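Local structure of primase X domain-containing protein (Sulfolobus solfataricus, 4WYH) at residues A[48-52]-A[53-57]; A[94-97]-A[98-102]; A[121-124]-A[125-129]. The protein is probably a noncatalytic subunit of an archaeal eukaryotic-type primase that is needed for efficient primer synthesis. All coordinates share one frame; numbering follows the deposited sequence.

Interaction 1 (A[48-52]-A[53-57]); sequences KRFIL and YVASR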
ATOM      1  N   LYS A  48       0.362  -7.362  -1.351  1.00  6.11           N
ATOM      2  CA  LYS A  48       1.759  -7.104  -1.587  1.00  7.88           C
ATOM      3  C   LYS A  48       1.961  -6.101  -2.721  1.00  6.62           C
ATOM      4  O   LYS A  48       2.688  -5.162  -2.603  1.00  5.42           O
ATOM      5  CB  LYS A  48       2.522  -8.415  -1.786  1.00  9.52           C
ATOM      6  CG  LYS A  48       2.792  -9.101  -0.457  1.00 12.29           C
ATOM      7  CD  LYS A  48       3.515 -10.412  -0.688  1.00 17.17           C
ATOM      8  CE  LYS A  48       3.565 -11.171   0.613  1.00 23.39           C
ATOM      9  NZ  LYS A  48       4.236 -12.486   0.416  1.00 33.21           N
ATOM     10  N   ARG A  49       1.218  -6.254  -3.800  1.00  6.11           N
ATOM     11  CA  ARG A  49       1.284  -5.264  -4.881  1.00  6.70           C
ATOM     12  C   ARG A  49       0.831  -3.856  -4.434  1.00  6.25           C
ATOM     13  O   ARG A  49       1.465  -2.880  -4.806  1.00  8.21           O
ATOM     14  CB  ARG A  49       0.405  -5.745  -6.051  1.00  6.43           C
ATOM     15  CG  ARG A  49       0.935  -7.026  -6.632  1.00  7.43           C
ATOM     16  CD  ARG A  49       0.353  -7.290  -8.030  1.00  8.25           C
ATOM     17  NE  ARG A  49      -1.103  -7.133  -8.099  1.00  6.60           N
ATOM     18  CZ  ARG A  49      -1.956  -8.118  -7.930  1.00  8.12           C
ATOM     19  NH1 ARG A  49      -1.509  -9.285  -7.585  1.00  7.97           N
ATOM     20  NH2 ARG A  49      -3.269  -7.924  -8.057  1.00  8.41           N
ATOM     21  N   PHE A  50      -0.207  -3.759  -3.600  1.00  5.37           N
ATOM     22  CA  PHE A  50      -0.684  -2.467  -3.069  1.00  2.96           C
ATOM     23  C   PHE A  50       0.441  -1.861  -2.271  1.00  5.58           C
ATOM     24  O   PHE A  50       0.726  -0.713  -2.407  1.00  5.93           O
ATOM     25  CB  PHE A  50      -1.904  -2.652  -2.187  1.00  4.89           C
ATOM     26  CG  PHE A  50      -2.454  -1.352  -1.631  1.00  8.69           C
ATOM     27  CD1 PHE A  50      -3.057  -0.462  -2.473  1.00  7.04           C
ATOM     28  CD2 PHE A  50      -2.269  -1.002  -0.322  1.00  8.09           C
ATOM     29  CE1 PHE A  50      -3.561   0.719  -2.007  1.00  9.74           C
ATOM     30  CE2 PHE A  50      -2.769   0.212   0.159  1.00  8.11           C
ATOM     31  CZ  PHE A  50      -3.398   1.066  -0.701  1.00  8.77           C
ATOM     32  N   ILE A  51       1.129  -2.646  -1.462  1.00  5.46           N
ATOM     33  CA  ILE A  51       2.332  -2.143  -0.750  1.00  6.45           C
ATOM     34  C   ILE A  51       3.458  -1.673  -1.664  1.00  6.31           C
ATOM     35  O   ILE A  51       3.974  -0.568  -1.495  1.00  6.07           O
ATOM     36  CB  ILE A  51       2.900  -3.197   0.270  1.00  4.73           C
ATOM     37  CG1 ILE A  51       1.906  -3.452   1.412  1.00  4.04           C
ATOM     38  CG2 ILE A  51       4.301  -2.801   0.790  1.00  5.13           C
ATOM     39  CD1 ILE A  51       2.302  -4.671   2.261  1.00  8.97           C
ATOM     40  N   LEU A  52       3.821  -2.460  -2.650  1.00  4.01           N
ATOM     41  CA  LEU A  52       4.915  -2.083  -3.535  1.00  6.89           C
ATOM     42  C   LEU A  52       4.587  -0.855  -4.394  1.00  6.00           C
ATOM     43  O   LEU A  52       5.408   0.033  -4.535  1.00  6.26           O
ATOM     44  CB  LEU A  52       5.281  -3.245  -4.439  1.00  5.08           C
ATOM     45  CG  LEU A  52       6.398  -3.064  -5.456  1.00  8.25           C
ATOM     46  CD1 LEU A  52       7.666  -2.610  -4.741  1.00  4.69           C
ATOM     47  CD2 LEU A  52       6.606  -4.338  -6.238  1.00  6.05           C
ATOM     48  N   TYR A  53       3.369  -0.798  -4.944  1.00  5.03           N
ATOM     49  CA  TYR A  53       3.057   0.175  -6.005  1.00  5.68           C
ATOM     50  C   TYR A  53       2.389   1.408  -5.509  1.00  7.61           C
ATOM     51  O   TYR A  53       2.433   2.453  -6.196  1.00  6.52           O
ATOM     52  CB  TYR A  53       2.280  -0.495  -7.226  1.00  6.84           C
ATOM     53  CG  TYR A  53       3.073  -1.574  -7.941  1.00  5.73           C
ATOM     54  CD1 TYR A  53       4.143  -1.250  -8.714  1.00  7.57           C
ATOM     55  CD2 TYR A  53       2.753  -2.935  -7.818  1.00  8.02           C
ATOM     56  CE1 TYR A  53       4.894  -2.235  -9.325  1.00  8.88           C
ATOM     57  CE2 TYR A  53       3.507  -3.927  -8.395  1.00  9.47           C
ATOM     58  CZ  TYR A  53       4.596  -3.575  -9.134  1.00 10.30           C
ATOM     59  OH  TYR A  53       5.345  -4.511  -9.777  1.00  8.13           O
ATOM     60  N   VAL A  54       1.775   1.332  -4.324  1.00  6.83           N
ATOM     61  CA  VAL A  54       0.968   2.398  -3.842  1.00  7.76           C
ATOM     62  C   VAL A  54       1.347   2.840  -2.421  1.00  8.66           C
ATOM     63  O   VAL A  54       1.818   3.959  -2.231  1.00  6.57           O
ATOM     64  CB  VAL A  54      -0.543   2.037  -3.948  1.00  8.26           C
ATOM     65  CG1 VAL A  54      -1.381   3.192  -3.484  1.00  5.70           C
ATOM     66  CG2 VAL A  54      -0.886   1.562  -5.357  1.00  6.07           C
ATOM     67  N   ALA A  55       1.130   1.998  -1.427  1.00  5.53           N
ATOM     68  CA  ALA A  55       1.162   2.469  -0.063  1.00  6.26           C
ATOM     69  C   ALA A  55       2.546   2.898   0.382  1.00  6.45           C
ATOM     70  O   ALA A  55       2.697   3.950   0.994  1.00  6.04           O
ATOM     71  CB  ALA A  55       0.609   1.412   0.853  1.00  3.62           C
ATOM     72  N   SER A  56       3.562   2.119   0.076  1.00  5.65           N
ATOM     73  CA  SER A  56       4.920   2.479   0.494  1.00  6.82           C
ATOM     74  C   SER A  56       5.325   3.859  -0.089  1.00  6.30           C
ATOM     75  O   SER A  56       5.829   4.683   0.636  1.00  3.78           O
ATOM     76  CB  SER A  56       5.977   1.427   0.063  1.00  4.46           C
ATOM     77  OG  SER A  56       6.042   1.314  -1.340  1.00  3.83           O
ATOM     78  N   ARG A  57       5.049   4.064  -1.378  1.00  4.90           N
ATOM     79  CA  ARG A  57       5.365   5.310  -2.068  1.00  7.24           C
ATOM     80  C   ARG A  57       4.577   6.490  -1.514  1.00  5.91           C
ATOM     81  O   ARG A  57       5.109   7.548  -1.349  1.00  5.28           O
ATOM     82  CB  ARG A  57       5.027   5.146  -3.518  1.00  6.65           C
ATOM     83  CG  ARG A  57       5.669   3.918  -4.179  1.00  6.18           C
ATOM     84  CD  ARG A  57       5.387   3.934  -5.650  1.00  5.02           C
ATOM     85  NE  ARG A  57       5.955   2.812  -6.320  1.00  5.18           N
ATOM     86  CZ  ARG A  57       5.987   2.677  -7.628  1.00  9.34           C
ATOM     87  NH1 ARG A  57       5.461   3.623  -8.415  1.00  6.53           N
ATOM     88  NH2 ARG A  57       6.507   1.572  -8.156  1.00  7.59           N
TER
HETATM   89  O   HOH W   1       8.057   0.191  -6.094  1.00  6.95           O
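F50 meets V54 and A55 across a wider, pi-type turn that interrupts the alpha-helical pattern of helix 47-63. The backbone supplies the evidence: Y53 N still bonds four residues back to R49 O, but F50 O accepts both V54 N, at 3.0 Å, and A55 N, the two donors arriving from opposite faces of its plane. S56 N then continues five residues back, to I51 O.

F50 CG stands anti to the backbone N (chi1 -179°), beside the carbonyl carbon, which carries the ring forward to V54 and A55. F50 CE1 consequently rests 3.6 Å from V54 CG1, and F50 CE2 meets A55 CB at 3.7 Å. Both contacts are oblique to the ring, which also packs against F77, W34 and V38 in the interior.

S56 differs: at chi1 62°, OG sits between the backbone N and the carbonyl carbon and turns back to I51 O. S56 OG donates to I51 O over 2.8 Å, in the carbonyl plane; S56 N is the second donor to that oxygen, and this buried hydroxyl is satisfied.

On the more exposed flank, L52 CD2 makes a CH-pi contact over one face of the Y53 ring, 4.0 Å from the centroid and 27° off the normal; Y53 also stacks with W106. R49 forms salt bridges with D115 and E117, its side chain about 6 Å from that of D45, a residue seen to bind manganese in this protein, although no metal is bound to this chain here.

R57 extends straight from CG to NE and hydrogen-bonds L104 O through NH1. Toward L52 O it offers a weak bond from NE at 3.3 Å, supplemented by a water that donates to L52 O and accepts from R57 NH2 at 2.9 Å.

Interaction 2 (A[94-97]-A[98-102]); sequences VING and VKKKG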
ATOM      1  N   VAL A  94      11.569  -2.466   0.235  1.00  6.67           N
ATOM      2  CA  VAL A  94      10.634  -1.629  -0.506  1.00  5.52           C
ATOM      3  C   VAL A  94      10.703  -0.160  -0.113  1.00  5.87           C
ATOM      4  O   VAL A  94      10.734   0.722  -0.972  1.00  6.92           O
ATOM      5  CB  VAL A  94       9.201  -2.128  -0.289  1.00  3.95           C
ATOM      6  CG1 VAL A  94       8.206  -1.185  -0.954  1.00  5.78           C
ATOM      7  CG2 VAL A  94       9.013  -3.559  -0.809  1.00  5.45           C
ATOM      8  N   ILE A  95      10.596   0.102   1.196  1.00  4.99           N
ATOM      9  CA  ILE A  95      10.599   1.446   1.756  1.00  7.31           C
ATOM     10  C   ILE A  95      11.883   2.157   1.328  1.00  7.30           C
ATOM     11  O   ILE A  95      11.808   3.271   0.854  1.00  6.02           O
ATOM     12  CB  ILE A  95      10.508   1.442   3.302  1.00  6.82           C
ATOM     13  CG1 ILE A  95       9.122   0.950   3.751  1.00  6.53           C
ATOM     14  CG2 ILE A  95      10.854   2.815   3.891  1.00 11.80           C
ATOM     15  CD1 ILE A  95       9.167   0.457   5.180  1.00  9.61           C
ATOM     16  N   ASN A  96      13.035   1.493   1.481  1.00  5.72           N
ATOM     17  CA  ASN A  96      14.291   2.118   1.054  1.00  8.50           C
ATOM     18  C   ASN A  96      14.301   2.383  -0.429  1.00  7.96           C
ATOM     19  O   ASN A  96      14.695   3.467  -0.833  1.00  8.81           O
ATOM     20  CB  ASN A  96      15.462   1.208   1.388  1.00 17.31           C
ATOM     21  CG  ASN A  96      16.799   1.878   1.095  1.00 24.20           C
ATOM     22  OD1 ASN A  96      17.219   2.749   1.851  1.00 31.26           O
ATOM     23  ND2 ASN A  96      17.467   1.469   0.031  1.00 22.77           N
ATOM     24  N   GLY A  97      13.889   1.389  -1.252  1.00  7.48           N
ATOM     25  CA  GLY A  97      13.900   1.549  -2.730  1.00  5.59           C
ATOM     26  C   GLY A  97      13.017   2.682  -3.243  1.00  7.05           C
ATOM     27  O   GLY A  97      13.403   3.439  -4.149  1.00  6.93           O
ATOM     28  N   VAL A  98      11.785   2.774  -2.721  1.00 10.82           N
ATOM     29  CA  VAL A  98      10.853   3.823  -3.164  1.00  6.91           C
ATOM     30  C   VAL A  98      11.320   5.163  -2.709  1.00  7.29           C
ATOM     31  O   VAL A  98      11.115   6.166  -3.426  1.00  9.58           O
ATOM     32  CB  VAL A  98       9.391   3.621  -2.731  1.00  8.76           C
ATOM     33  CG1 VAL A  98       8.858   2.321  -3.238  1.00  6.09           C
ATOM     34  CG2 VAL A  98       9.101   3.842  -1.237  1.00  4.72           C
ATOM     35  N   LYS A  99      11.922   5.233  -1.523  1.00  7.59           N
ATOM     36  CA  LYS A  99      12.503   6.489  -1.038  1.00  6.25           C
ATOM     37  C   LYS A  99      13.648   6.945  -1.903  1.00 11.08           C
ATOM     38  O   LYS A  99      13.760   8.144  -2.201  1.00 13.89           O
ATOM     39  CB  LYS A  99      12.994   6.355   0.413  1.00 11.13           C
ATOM     40  CG  LYS A  99      13.515   7.679   1.029  1.00 17.39           C
ATOM     41  CD  LYS A  99      13.897   7.514   2.492  1.00 15.43           C
ATOM     42  CE  LYS A  99      14.243   8.829   3.178  1.00 26.38           C
ATOM     43  NZ  LYS A  99      13.035   9.675   3.468  1.00 22.13           N
ATOM     44  N   LYS A 100      14.532   6.032  -2.250  1.00  8.88           N
ATOM     45  CA  LYS A 100      15.682   6.389  -3.083  1.00 11.41           C
ATOM     46  C   LYS A 100      15.282   6.901  -4.473  1.00 16.62           C
ATOM     47  O   LYS A 100      15.861   7.891  -4.958  1.00 15.38           O
ATOM     48  CB  LYS A 100      16.630   5.195  -3.224  1.00  9.58           C
ATOM     49  CG  LYS A 100      17.512   5.016  -2.033  1.00 16.36           C
ATOM     50  CD  LYS A 100      18.838   4.362  -2.352  1.00 25.76           C
ATOM     51  CE  LYS A 100      19.506   3.887  -1.067  1.00 22.45           C
ATOM     52  NZ  LYS A 100      20.957   3.958  -1.298  1.00 42.83           N
ATOM     53  N   LYS A 101      14.321   6.215  -5.135  1.00 10.87           N
ATOM     54  CA  LYS A 101      13.926   6.572  -6.480  1.00 11.36           C
ATOM     55  C   LYS A 101      12.848   7.649  -6.550  1.00 14.52           C
ATOM     56  O   LYS A 101      12.546   8.180  -7.642  1.00 12.75           O
ATOM     57  CB  LYS A 101      13.557   5.306  -7.284  1.00 13.02           C
ATOM     58  CG  LYS A 101      14.719   4.308  -7.465  1.00 12.14           C
ATOM     59  CD  LYS A 101      14.295   2.963  -8.077  1.00 12.87           C
ATOM     60  CE  LYS A 101      13.798   1.962  -7.052  1.00 11.61           C
ATOM     61  NZ  LYS A 101      14.763   1.813  -5.963  1.00 11.06           N
ATOM     62  N   GLY A 102      12.296   8.030  -5.411  1.00  8.96           N
ATOM     63  CA  GLY A 102      11.224   8.984  -5.369  1.00  6.63           C
ATOM     64  C   GLY A 102       9.944   8.554  -6.104  1.00 10.69           C
ATOM     65  O   GLY A 102       9.218   9.377  -6.636  1.00  9.81           O
TER
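K101 curls back onto G97 through two successive bends, chi3 at -86° and chi4 at -52°, which return its ammonium group to the preceding turn of helix 88-101. K101 NZ reaches G97 O at 2.8 Å. The C=O...NZ angle is only 106° and the nitrogen stands above the carbonyl plane, so this bond is not directed at a lone pair. The main-chain K101 N binds the same oxygen at 3.1 Å from the opposite face, and G97 O is thus gripped twice by one residue. A CB at G97 would lie close to NZ as K101 is placed here. The fold-back comes at the C-terminal end of the helix, where G102 departs from helical geometry with positive phi.

On the neighbouring exposed position, N96 has CG anti to the backbone N, which carries the carboxamide to the K100 chain. K100 is extended beyond CG and crosses it obliquely, with N96 ND2 3.3 Å from K100 CE. This is contact with the aliphatic part of the lysine.

V98 occupies the buried side. V98 CG1 comes within 4.2 Å of V94 CG1, whereas V98 CG2 sits 3.5 Å from I95 O. V98 N donates to V94 O at 2.9 Å in a regular helical bond. With an alanine here, V94 CG1 and S56 would probably lose their methyl partner and a gap would open between this helix and helix 47-63.

The valines V94 and V98 face helix 47-63, both touching S56, and V98 also meets R57; N61 of that helix hydrogen-bonds V98 O. I95 turns instead to E67, A70 and L74 of helix 67-78, and K99 touches both neighbours, at V60 and E67.

Interaction 3 (A[121-124]-A[125-129]); sequences EIIR and VLKNS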
ATOM      1  N   GLU A 121     -10.427  -4.800  -5.258  1.00  5.47           N
ATOM      2  CA  GLU A 121     -10.256  -4.914  -3.828  1.00  7.13           C
ATOM      3  C   GLU A 121     -10.298  -3.523  -3.111  1.00  7.86           C
ATOM      4  O   GLU A 121     -10.862  -3.366  -2.019  1.00  6.09           O
ATOM      5  CB  GLU A 121      -9.003  -5.719  -3.514  1.00  7.68           C
ATOM      6  CG  GLU A 121      -9.064  -7.183  -3.974  1.00  9.84           C
ATOM      7  CD  GLU A 121      -7.901  -8.019  -3.453  1.00  6.55           C
ATOM      8  OE1 GLU A 121      -6.963  -7.451  -2.882  1.00  5.65           O
ATOM      9  OE2 GLU A 121      -7.961  -9.229  -3.613  1.00  8.20           O
ATOM     10  N   ILE A 122      -9.673  -2.533  -3.749  1.00  7.06           N
ATOM     11  CA  ILE A 122      -9.615  -1.146  -3.262  1.00  8.22           C
ATOM     12  C   ILE A 122     -11.007  -0.520  -3.231  1.00  7.85           C
ATOM     13  O   ILE A 122     -11.458  -0.022  -2.220  1.00  8.56           O
ATOM     14  CB  ILE A 122      -8.686  -0.320  -4.175  1.00  5.77           C
ATOM     15  CG1 ILE A 122      -7.227  -0.713  -3.918  1.00  6.34           C
ATOM     16  CG2 ILE A 122      -8.878   1.181  -3.974  1.00  7.61           C
ATOM     17  CD1 ILE A 122      -6.273  -0.148  -4.947  1.00  2.97           C
ATOM     18  N   ILE A 123     -11.644  -0.548  -4.378  1.00  5.77           N
ATOM     19  CA  ILE A 123     -12.966   0.006  -4.556  1.00  8.94           C
ATOM     20  C   ILE A 123     -13.955  -0.607  -3.582  1.00 11.05           C
ATOM     21  O   ILE A 123     -14.801   0.088  -3.056  1.00 13.47           O
ATOM     22  CB  ILE A 123     -13.434  -0.273  -6.013  1.00 14.27           C
ATOM     23  CG1 ILE A 123     -12.712   0.582  -7.009  1.00 11.54           C
ATOM     24  CG2 ILE A 123     -14.912  -0.089  -6.188  1.00 22.62           C
ATOM     25  CD1 ILE A 123     -12.605   2.020  -6.660  1.00 15.73           C
ATOM     26  N   ARG A 124     -13.875  -1.921  -3.389  1.00 13.56           N
ATOM     27  CA  ARG A 124     -14.834  -2.656  -2.519  1.00 17.52           C
ATOM     28  C   ARG A 124     -14.721  -2.201  -1.090  1.00 17.70           C
ATOM     29  O   ARG A 124     -15.770  -2.045  -0.397  1.00 14.64           O
ATOM     30  CB  ARG A 124     -14.659  -4.168  -2.620  1.00 15.54           C
ATOM     31  CG  ARG A 124     -15.155  -4.631  -3.993  1.00 14.44           C
ATOM     32  CD  ARG A 124     -14.888  -6.108  -4.238  1.00 18.74           C
ATOM     33  NE  ARG A 124     -15.444  -6.574  -5.523  1.00 23.03           N
ATOM     34  CZ  ARG A 124     -14.994  -7.641  -6.187  1.00 21.62           C
ATOM     35  NH1 ARG A 124     -13.995  -8.345  -5.683  1.00 24.18           N
ATOM     36  NH2 ARG A 124     -15.534  -8.009  -7.353  1.00 20.46           N
ATOM     37  N   VAL A 125     -13.477  -1.890  -0.687  1.00 11.43           N
ATOM     38  CA  VAL A 125     -13.253  -1.275   0.632  1.00 16.08           C
ATOM     39  C   VAL A 125     -13.797   0.141   0.702  1.00 16.84           C
ATOM     40  O   VAL A 125     -14.404   0.519   1.694  1.00 25.45           O
ATOM     41  CB  VAL A 125     -11.734  -1.259   0.966  1.00 18.36           C
ATOM     42  CG1 VAL A 125     -11.395  -0.308   2.125  1.00 18.57           C
ATOM     43  CG2 VAL A 125     -11.294  -2.667   1.245  1.00 14.45           C
ATOM     44  N   LEU A 126     -13.535   0.944  -0.337  1.00 17.29           N
ATOM     45  CA  LEU A 126     -13.959   2.358  -0.338  1.00 19.21           C
ATOM     46  C   LEU A 126     -15.485   2.403  -0.355  1.00 24.10           C
ATOM     47  O   LEU A 126     -16.118   3.232   0.350  1.00 22.89           O
ATOM     48  CB  LEU A 126     -13.376   3.091  -1.532  1.00 15.09           C
ATOM     49  CG  LEU A 126     -11.855   3.125  -1.587  1.00 14.66           C
ATOM     50  CD1 LEU A 126     -11.446   3.913  -2.825  1.00  9.52           C
ATOM     51  CD2 LEU A 126     -11.316   3.710  -0.287  1.00 11.09           C
ATOM     52  N   LYS A 127     -16.044   1.452  -1.128  1.00 18.57           N
ATOM     53  CA  LYS A 127     -17.437   1.407  -1.429  1.00 19.58           C
ATOM     54  C   LYS A 127     -18.251   0.918  -0.269  1.00 26.20           C
ATOM     55  O   LYS A 127     -19.296   1.546   0.057  1.00 20.02           O
ATOM     56  CB  LYS A 127     -17.704   0.570  -2.668  1.00 15.38           C
ATOM     57  CG  LYS A 127     -17.380   1.336  -3.923  1.00 13.34           C
ATOM     58  CD  LYS A 127     -17.861   0.518  -5.052  1.00 18.44           C
ATOM     59  CE  LYS A 127     -17.395   1.196  -6.329  1.00 31.97           C
ATOM     60  NZ  LYS A 127     -18.233   2.307  -6.904  1.00 24.38           N
ATOM     61  N   ASN A 128     -17.793  -0.140   0.400  1.00 19.88           N
ATOM     62  CA  ASN A 128     -18.620  -0.636   1.524  1.00 21.86           C
ATOM     63  C   ASN A 128     -18.548   0.242   2.736  1.00 25.06           C
ATOM     64  O   ASN A 128     -19.331   0.059   3.660  1.00 34.36           O
ATOM     65  CB  ASN A 128     -18.319  -2.071   1.920  1.00 23.80           C
ATOM     66  CG  ASN A 128     -16.979  -2.218   2.525  1.00 28.02           C
ATOM     67  OD1 ASN A 128     -16.076  -1.439   2.227  1.00 32.88           O
ATOM     68  ND2 ASN A 128     -16.825  -3.210   3.409  1.00 41.88           N
ATOM     69  N   SER A 129     -17.607   1.176   2.760  1.00 22.89           N
ATOM     70  CA  SER A 129     -17.607   2.148   3.817  1.00 19.41           C
ATOM     71  C   SER A 129     -18.760   3.094   3.573  1.00 19.33           C
ATOM     72  O   SER A 129     -18.918   4.068   4.335  1.00 28.27           O
ATOM     73  CB  SER A 129     -16.267   2.862   3.877  1.00 29.12           C
ATOM     74  OG  SER A 129     -15.267   1.924   4.285  1.00 34.68           O
TER
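I122 and L126, one helical turn apart, lay their side chains side by side and pointing the same way. The touching branches are I122 CG2 and L126 CD1, 3.9 Å apart. The isoleucine presents this methyl because CG2 stands anti to the backbone N, with CG1 anti to the carbonyl carbon (chi1 -73°). L126 CG also lies 3.2 Å from I122 O, the same oxygen that accepts L126 N at 3.0 Å in the carbonyl plane.

V125 is turned differently: its CG2 packs 3.4 Å from E121 O. Near the chain terminus, S129 OG donates to V125 O at 3.1 Å, almost in line with the carbonyl bond.

The E121 carboxylate is held outside the two segments: OE1 accepts from S46 OG and Q44 N, and OE2 from D45 N. These bonds are consistent with E121 positioning the D45 loop; D45 is seen to bind manganese in this protein, though no metal is bound to this chain.

Helix 116-128 lies on helix 33-41 through I122 and L126 at W34, L126 at K37 and V125 at M41, while I122 and V125 also touch L43 in the adjoining loop.

All three contacts are local turns of single helices in this all-helical chain. Interaction 1 is the central one, about 4 Å from the chain centre, and it touches both others: S56 packs on V94 and V98 of interaction 2, R57 on V98, and F50 CD1 meets I122 CD1 of interaction 3. Those two lie on opposite sides of the chain's centre, their nearest atoms about 15 Å apart. Chemistry follows position. The central helix combines a buried aromatic ring with a pi-type turn; interaction 2 divides into a buried valine side and an exposed lysine side; interaction 3 is a surface contact with an I122-L126 aliphatic pair. R49 and E121 bring interactions 1 and 3 near D45.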